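Local coordinates for PH1570-like domain-containing protein (Pyrococcus horikoshii, PDB 2HQ4), which is of unknown function, a small archaeal protein of the Ph1570 family that folds into one antiparallel sheet with helices packed against it, at residues I72-G76 / E77-D81; P148-A151 / N152-K156. All coordinates share one frame; numbering follows the deposited sequence.

Contact 1: I72-G76 / E77-D81; sequences IYLEG and EEIQD
Glu78 N donates to Glu75 O at 2.8 Å, the shortest hydrogen bond of the turn. Glu78 also answers through its side chain: Glu75 N donates to Glu78 OE2 at 3.3 Å along a nearly straight path (N-H...O 166°), meeting the carboxylate from above its plane. Glu78 CG turns away from its own carbonyl carbon (chi1 -52°); Glu78 CB and CG pass beside Glu75 O, CB 3.2 Å away, and the extended chain (chi2 -170°) brings the carboxylate to Glu75 N. Side chain and backbone of Glu78 thus both hold Glu75, at the start of a short 3-10 turn. The next bond of the turn, Ile79 N to Gly76 O at 2.9 Å, repeats the three-residue step. Beyond it, Gln80 NE2 lies with Glu77 O almost in its amide plane and binds it at 3.2 Å. A proline in place of Glu75 would have no N-H to offer, and would probably leave Glu78 OE2 without its backbone mate and its carboxylate freer to swing. The modelled closeness of the Glu77 carboxylate to Glu75 is doubtful, because it comes with a clash. Leu74 CD1 lies against the carboxylate carbon Glu78 CD at 4.0 Å, whereas the apolar contact is Leu74 CD2 with Ile79 CD1 at 4.3 Å. The turn belongs to the connection between helix 61-70 and strand 87-88. Lys67 of that helix binds Leu74 O, Leu74 and Ile79 both rest on the C-terminal residue Trp161, and Ile79 also touches Tyr48 of helix 40-55.

Contact 2: P148-A151 / N152-K156; sequences PSIA and NKILK
The last helix of the chain, 150-155, is short, and here Ile150 and Ala151 supply the carbonyls that the next turn uses. Leu155 N donates to Ala151 O at 2.9 Å and Ile154 N to Ile150 O at 3.3 Å, the i to i+4 bonds of an alpha-helix. Ala151 O also takes a weak bond from Ile154 N, and Ile150 O a weak one from Lys153 N. Along one flank Ile150 CG2 touches Ile154 CD1 at 3.9 Å, since CG2 lies opposite the backbone N while CG1 is turned from the carbonyl carbon (chi1 -55°). On the same residue CD1 meets the aliphatic stem of Lys153, CD and CE both 4.2 Å away. Leu155 CG lies close beside Ala151 O, 3.2 Å away. Ile150 and Ile154 bear on Phe145 of strand 141-145 and Met46 of helix 40-55, while Ala151 and Leu155 face Val130 of strand 126-130. Chemically, the first carbonyls of the helix are met by backbone N-H groups within it, partly weakly, while Ile150 and Ile154 give an apolar face to the sheet and helix 40-55, Leu155 extends it toward the sheet, and Lys153 adds its methylenes.

Overall arrangement
Contact 1 comes first along the chain, in the connection from helix 61-70 to strand 87-88, and contact 2 follows near the C-terminus, on helix 150-155. Their centres lie about 18 Å apart; contact 2 is nearer the middle of the chain, about 8 Å from its centre against about 16 Å for contact 1. Helix 40-55 borders both, and its Glu49 forms a salt bridge with Lys156. The same lysine NZ reaches Asp81 OD1 at 3.3 Å in a long, weak ion pair, joining the two contacts directly. That weak pair thus links the peripheral connection to Lys156, at the far end of contact 2, while helix 150-155 itself packs on the antiparallel sheet.

Contact 1: I72-G76 / E77-D81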
ATOM      1  N   ILE A  72     -16.310  -2.870  -3.232  1.00 31.31           N
ATOM      2  CA  ILE A  72     -15.399  -3.457  -4.177  1.00 32.15           C
ATOM      3  C   ILE A  72     -15.647  -4.964  -4.258  1.00 32.99           C
ATOM      4  O   ILE A  72     -15.834  -5.621  -3.237  1.00 32.04           O
ATOM      5  CB  ILE A  72     -13.925  -3.173  -3.774  1.00 32.10           C
ATOM      6  CG1 ILE A  72     -13.565  -1.723  -4.049  1.00 31.16           C
ATOM      7  CG2 ILE A  72     -12.951  -4.058  -4.558  1.00 33.27           C
ATOM      8  CD1 ILE A  72     -12.159  -1.356  -3.523  1.00 32.64           C
ATOM      9  N   TYR A  73     -15.651  -5.483  -5.482  1.00 34.63           N
ATOM     10  CA  TYR A  73     -15.734  -6.910  -5.737  1.00 37.12           C
ATOM     11  C   TYR A  73     -14.340  -7.506  -5.842  1.00 36.22           C
ATOM     12  O   TYR A  73     -13.518  -7.088  -6.668  1.00 36.27           O
ATOM     13  CB  TYR A  73     -16.574  -7.201  -7.007  1.00 39.72           C
ATOM     14  CG  TYR A  73     -16.922  -8.665  -7.171  1.00 44.45           C
ATOM     15  CD1 TYR A  73     -18.046  -9.216  -6.539  1.00 48.36           C
ATOM     16  CD2 TYR A  73     -16.108  -9.518  -7.942  1.00 47.93           C
ATOM     17  CE1 TYR A  73     -18.363 -10.601  -6.676  1.00 48.74           C
ATOM     18  CE2 TYR A  73     -16.403 -10.889  -8.082  1.00 48.01           C
ATOM     19  CZ  TYR A  73     -17.532 -11.427  -7.450  1.00 48.16           C
ATOM     20  OH  TYR A  73     -17.825 -12.794  -7.599  1.00 47.39           O
ATOM     21  N   LEU A  74     -14.056  -8.483  -4.991  1.00 35.24           N
ATOM     22  CA  LEU A  74     -12.765  -9.163  -5.036  1.00 34.72           C
ATOM     23  C   LEU A  74     -12.839 -10.497  -4.326  1.00 35.48           C
ATOM     24  O   LEU A  74     -13.076 -10.553  -3.130  1.00 35.45           O
ATOM     25  CB  LEU A  74     -11.666  -8.297  -4.394  1.00 33.95           C
ATOM     26  CG  LEU A  74     -10.223  -8.774  -4.588  1.00 35.02           C
ATOM     27  CD1 LEU A  74      -9.834  -8.873  -6.080  1.00 35.65           C
ATOM     28  CD2 LEU A  74      -9.212  -7.877  -3.814  1.00 33.24           C
ATOM     29  N   GLU A  75     -12.591 -11.573  -5.050  1.00 36.55           N
ATOM     30  CA  GLU A  75     -12.723 -12.917  -4.499  1.00 37.58           C
ATOM     31  C   GLU A  75     -11.443 -13.315  -3.774  1.00 37.21           C
ATOM     32  O   GLU A  75     -10.356 -13.144  -4.318  1.00 35.62           O
ATOM     33  CB  GLU A  75     -13.022 -13.907  -5.643  1.00 38.63           C
ATOM     34  CG  GLU A  75     -14.437 -13.783  -6.239  1.00 41.74           C
ATOM     35  CD  GLU A  75     -15.516 -14.125  -5.229  1.00 46.43           C
ATOM     36  OE1 GLU A  75     -15.475 -15.240  -4.674  1.00 50.11           O
ATOM     37  OE2 GLU A  75     -16.402 -13.279  -4.976  1.00 50.37           O
ATOM     38  N   GLY A  76     -11.575 -13.851  -2.558  1.00 38.03           N
ATOM     39  CA  GLY A  76     -10.412 -14.262  -1.742  1.00 39.32           C
ATOM     40  C   GLY A  76      -9.446 -15.158  -2.489  1.00 39.90           C
ATOM     41  O   GLY A  76      -8.234 -15.099  -2.308  1.00 38.63           O
ATOM     42  N   GLU A  77     -10.017 -15.976  -3.366  1.00 41.72           N
ATOM     43  CA  GLU A  77      -9.299 -16.945  -4.172  1.00 43.49           C
ATOM     44  C   GLU A  77      -8.326 -16.262  -5.122  1.00 43.63           C
ATOM     45  O   GLU A  77      -7.315 -16.850  -5.535  1.00 43.86           O
ATOM     46  CB  GLU A  77     -10.328 -17.780  -4.960  1.00 44.71           C
ATOM     47  CG  GLU A  77     -11.567 -18.202  -4.122  1.00 47.24           C
ATOM     48  CD  GLU A  77     -12.611 -17.084  -3.936  1.00 50.88           C
ATOM     49  OE1 GLU A  77     -12.764 -16.252  -4.845  1.00 54.19           O
ATOM     50  OE2 GLU A  77     -13.299 -17.038  -2.893  1.00 51.95           O
ATOM     51  N   GLU A  78      -8.622 -15.005  -5.455  1.00 44.20           N
ATOM     52  CA  GLU A  78      -7.754 -14.212  -6.331  1.00 45.10           C
ATOM     53  C   GLU A  78      -6.481 -13.766  -5.603  1.00 44.58           C
ATOM     54  O   GLU A  78      -5.535 -13.339  -6.246  1.00 45.20           O
ATOM     55  CB  GLU A  78      -8.495 -12.993  -6.898  1.00 44.84           C
ATOM     56  CG  GLU A  78      -9.844 -13.288  -7.575  1.00 46.28           C
ATOM     57  CD  GLU A  78     -10.412 -12.080  -8.324  1.00 46.84           C
ATOM     58  OE1 GLU A  78      -9.627 -11.448  -9.077  1.00 48.59           O
ATOM     59  OE2 GLU A  78     -11.634 -11.762  -8.171  1.00 48.21           O
ATOM     60  N   ILE A  79      -6.457 -13.881  -4.275  1.00 44.69           N
ATOM     61  CA  ILE A  79      -5.342 -13.361  -3.451  1.00 44.66           C
ATOM     62  C   ILE A  79      -4.303 -14.440  -3.142  1.00 45.89           C
ATOM     63  O   ILE A  79      -4.470 -15.252  -2.228  1.00 44.99           O
ATOM     64  CB  ILE A  79      -5.856 -12.677  -2.156  1.00 44.51           C
ATOM     65  CG1 ILE A  79      -6.763 -11.482  -2.513  1.00 43.88           C
ATOM     66  CG2 ILE A  79      -4.697 -12.225  -1.262  1.00 42.97           C
ATOM     67  CD1 ILE A  79      -7.771 -11.193  -1.491  1.00 43.18           C
ATOM     68  N   GLN A  80      -3.229 -14.434  -3.919  1.00 47.48           N
ATOM     69  CA  GLN A  80      -2.209 -15.477  -3.845  1.00 50.32           C
ATOM     70  C   GLN A  80      -0.805 -14.869  -3.789  1.00 51.50           C
ATOM     71  O   GLN A  80      -0.602 -13.736  -4.231  1.00 51.85           O
ATOM     72  CB  GLN A  80      -2.325 -16.410  -5.061  1.00 50.42           C
ATOM     73  CG  GLN A  80      -3.676 -17.129  -5.212  1.00 52.60           C
ATOM     74  CD  GLN A  80      -3.870 -18.277  -4.214  1.00 56.74           C
ATOM     75  OE1 GLN A  80      -2.906 -18.916  -3.782  1.00 57.55           O
ATOM     76  NE2 GLN A  80      -5.125 -18.541  -3.848  1.00 57.70           N
ATOM     77  N   ASP A  81       0.164 -15.635  -3.286  1.00 52.83           N
ATOM     78  CA  ASP A  81       1.563 -15.169  -3.229  1.00 54.27           C
ATOM     79  C   ASP A  81       2.229 -14.933  -4.588  1.00 54.29           C
ATOM     80  O   ASP A  81       2.445 -15.868  -5.354  1.00 54.37           O
ATOM     81  CB  ASP A  81       2.413 -16.105  -2.359  1.00 54.90           C
ATOM     82  CG  ASP A  81       2.424 -15.679  -0.889  1.00 57.21           C
ATOM     83  OD1 ASP A  81       2.003 -14.534  -0.593  1.00 59.19           O
ATOM     84  OD2 ASP A  81       2.853 -16.487  -0.027  1.00 59.67           O
TER

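Contact 2: P148-A151 / N152-K156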
ATOM      1  N   PRO A 148       9.268   0.125   8.212  1.00 20.68           N
ATOM      2  CA  PRO A 148       9.784  -0.330   6.900  1.00 20.16           C
ATOM      3  C   PRO A 148       9.323  -1.671   6.425  1.00 18.65           C
ATOM      4  O   PRO A 148       9.244  -1.851   5.221  1.00 18.46           O
ATOM      5  CB  PRO A 148      11.333  -0.347   7.065  1.00 19.44           C
ATOM      6  CG  PRO A 148      11.585   0.501   8.305  1.00 22.97           C
ATOM      7  CD  PRO A 148      10.372   0.374   9.179  1.00 21.46           C
ATOM      8  N   SER A 149       9.008  -2.591   7.356  1.00 17.05           N
ATOM      9  CA  SER A 149       8.630  -3.942   6.960  1.00 17.89           C
ATOM     10  C   SER A 149       7.250  -4.000   6.275  1.00 17.66           C
ATOM     11  O   SER A 149       6.889  -5.030   5.630  1.00 16.63           O
ATOM     12  CB  SER A 149       8.675  -4.901   8.167  1.00 15.98           C
ATOM     13  OG  SER A 149       7.763  -4.515   9.137  1.00 16.60           O
ATOM     14  N   ILE A 150       6.483  -2.921   6.413  1.00 16.60           N
ATOM     15  CA  ILE A 150       5.185  -2.888   5.657  1.00 17.08           C
ATOM     16  C   ILE A 150       5.457  -2.931   4.138  1.00 17.81           C
ATOM     17  O   ILE A 150       4.612  -3.371   3.365  1.00 17.54           O
ATOM     18  CB  ILE A 150       4.329  -1.655   6.022  1.00 17.31           C
ATOM     19  CG1 ILE A 150       4.093  -1.574   7.529  1.00 18.87           C
ATOM     20  CG2 ILE A 150       2.934  -1.605   5.202  1.00 15.13           C
ATOM     21  CD1 ILE A 150       3.884  -2.835   8.166  1.00 19.99           C
ATOM     22  N   ALA A 151       6.637  -2.480   3.705  1.00 17.69           N
ATOM     23  CA  ALA A 151       6.967  -2.476   2.264  1.00 18.38           C
ATOM     24  C   ALA A 151       6.685  -3.820   1.600  1.00 17.92           C
ATOM     25  O   ALA A 151       6.059  -3.852   0.568  1.00 16.28           O
ATOM     26  CB  ALA A 151       8.445  -2.053   1.984  1.00 17.72           C
ATOM     27  N   ASN A 152       7.151  -4.925   2.192  1.00 18.09           N
ATOM     28  CA  ASN A 152       6.965  -6.257   1.567  1.00 18.11           C
ATOM     29  C   ASN A 152       5.517  -6.693   1.430  1.00 16.99           C
ATOM     30  O   ASN A 152       5.188  -7.423   0.502  1.00 17.58           O
ATOM     31  CB  ASN A 152       7.762  -7.367   2.302  1.00 17.71           C
ATOM     32  CG  ASN A 152       9.269  -6.998   2.439  1.00 20.99           C
ATOM     33  OD1 ASN A 152      10.140  -7.611   1.795  1.00 23.69           O
ATOM     34  ND2 ASN A 152       9.552  -5.974   3.233  1.00 17.72           N
ATOM     35  N   LYS A 153       4.698  -6.292   2.382  1.00 17.88           N
ATOM     36  CA  LYS A 153       3.259  -6.580   2.375  1.00 19.06           C
ATOM     37  C   LYS A 153       2.582  -5.922   1.160  1.00 19.70           C
ATOM     38  O   LYS A 153       1.616  -6.477   0.605  1.00 20.02           O
ATOM     39  CB  LYS A 153       2.632  -6.063   3.647  1.00 18.58           C
ATOM     40  CG  LYS A 153       3.174  -6.774   4.943  1.00 21.16           C
ATOM     41  CD  LYS A 153       2.434  -6.209   6.169  1.00 21.38           C
ATOM     42  CE  LYS A 153       2.908  -6.825   7.522  1.00 22.01           C
ATOM     43  NZ  LYS A 153       3.471  -8.203   7.433  1.00 25.04           N
ATOM     44  N   ILE A 154       3.055  -4.730   0.808  1.00 18.37           N
ATOM     45  CA  ILE A 154       2.585  -3.976  -0.380  1.00 18.79           C
ATOM     46  C   ILE A 154       3.149  -4.538  -1.653  1.00 20.24           C
ATOM     47  O   ILE A 154       2.397  -4.778  -2.618  1.00 21.69           O
ATOM     48  CB  ILE A 154       2.896  -2.443  -0.257  1.00 17.65           C
ATOM     49  CG1 ILE A 154       2.120  -1.822   0.906  1.00 15.79           C
ATOM     50  CG2 ILE A 154       2.543  -1.641  -1.551  1.00 17.95           C
ATOM     51  CD1 ILE A 154       2.759  -0.509   1.412  1.00 15.81           C
ATOM     52  N   LEU A 155       4.462  -4.782  -1.666  1.00 22.27           N
ATOM     53  CA  LEU A 155       5.185  -5.172  -2.872  1.00 24.02           C
ATOM     54  C   LEU A 155       4.617  -6.463  -3.451  1.00 26.19           C
ATOM     55  O   LEU A 155       4.651  -6.664  -4.671  1.00 25.70           O
ATOM     56  CB  LEU A 155       6.674  -5.339  -2.576  1.00 24.26           C
ATOM     57  CG  LEU A 155       7.520  -4.086  -2.320  1.00 25.54           C
ATOM     58  CD1 LEU A 155       8.969  -4.467  -1.878  1.00 26.20           C
ATOM     59  CD2 LEU A 155       7.508  -3.210  -3.576  1.00 26.29           C
ATOM     60  N   LYS A 156       4.053  -7.296  -2.570  1.00 26.98           N
ATOM     61  CA  LYS A 156       3.479  -8.600  -2.961  1.00 29.73           C
ATOM     62  C   LYS A 156       2.262  -8.454  -3.914  1.00 29.20           C
ATOM     63  O   LYS A 156       1.982  -9.351  -4.729  1.00 27.98           O
ATOM     64  CB  LYS A 156       3.092  -9.367  -1.704  1.00 28.74           C
ATOM     65  CG  LYS A 156       2.345 -10.661  -1.933  1.00 34.14           C
ATOM     66  CD  LYS A 156       2.100 -11.413  -0.616  1.00 33.82           C
ATOM     67  CE  LYS A 156       3.336 -11.404   0.268  1.00 38.59           C
ATOM     68  NZ  LYS A 156       3.080 -12.194   1.501  1.00 41.00           N
TER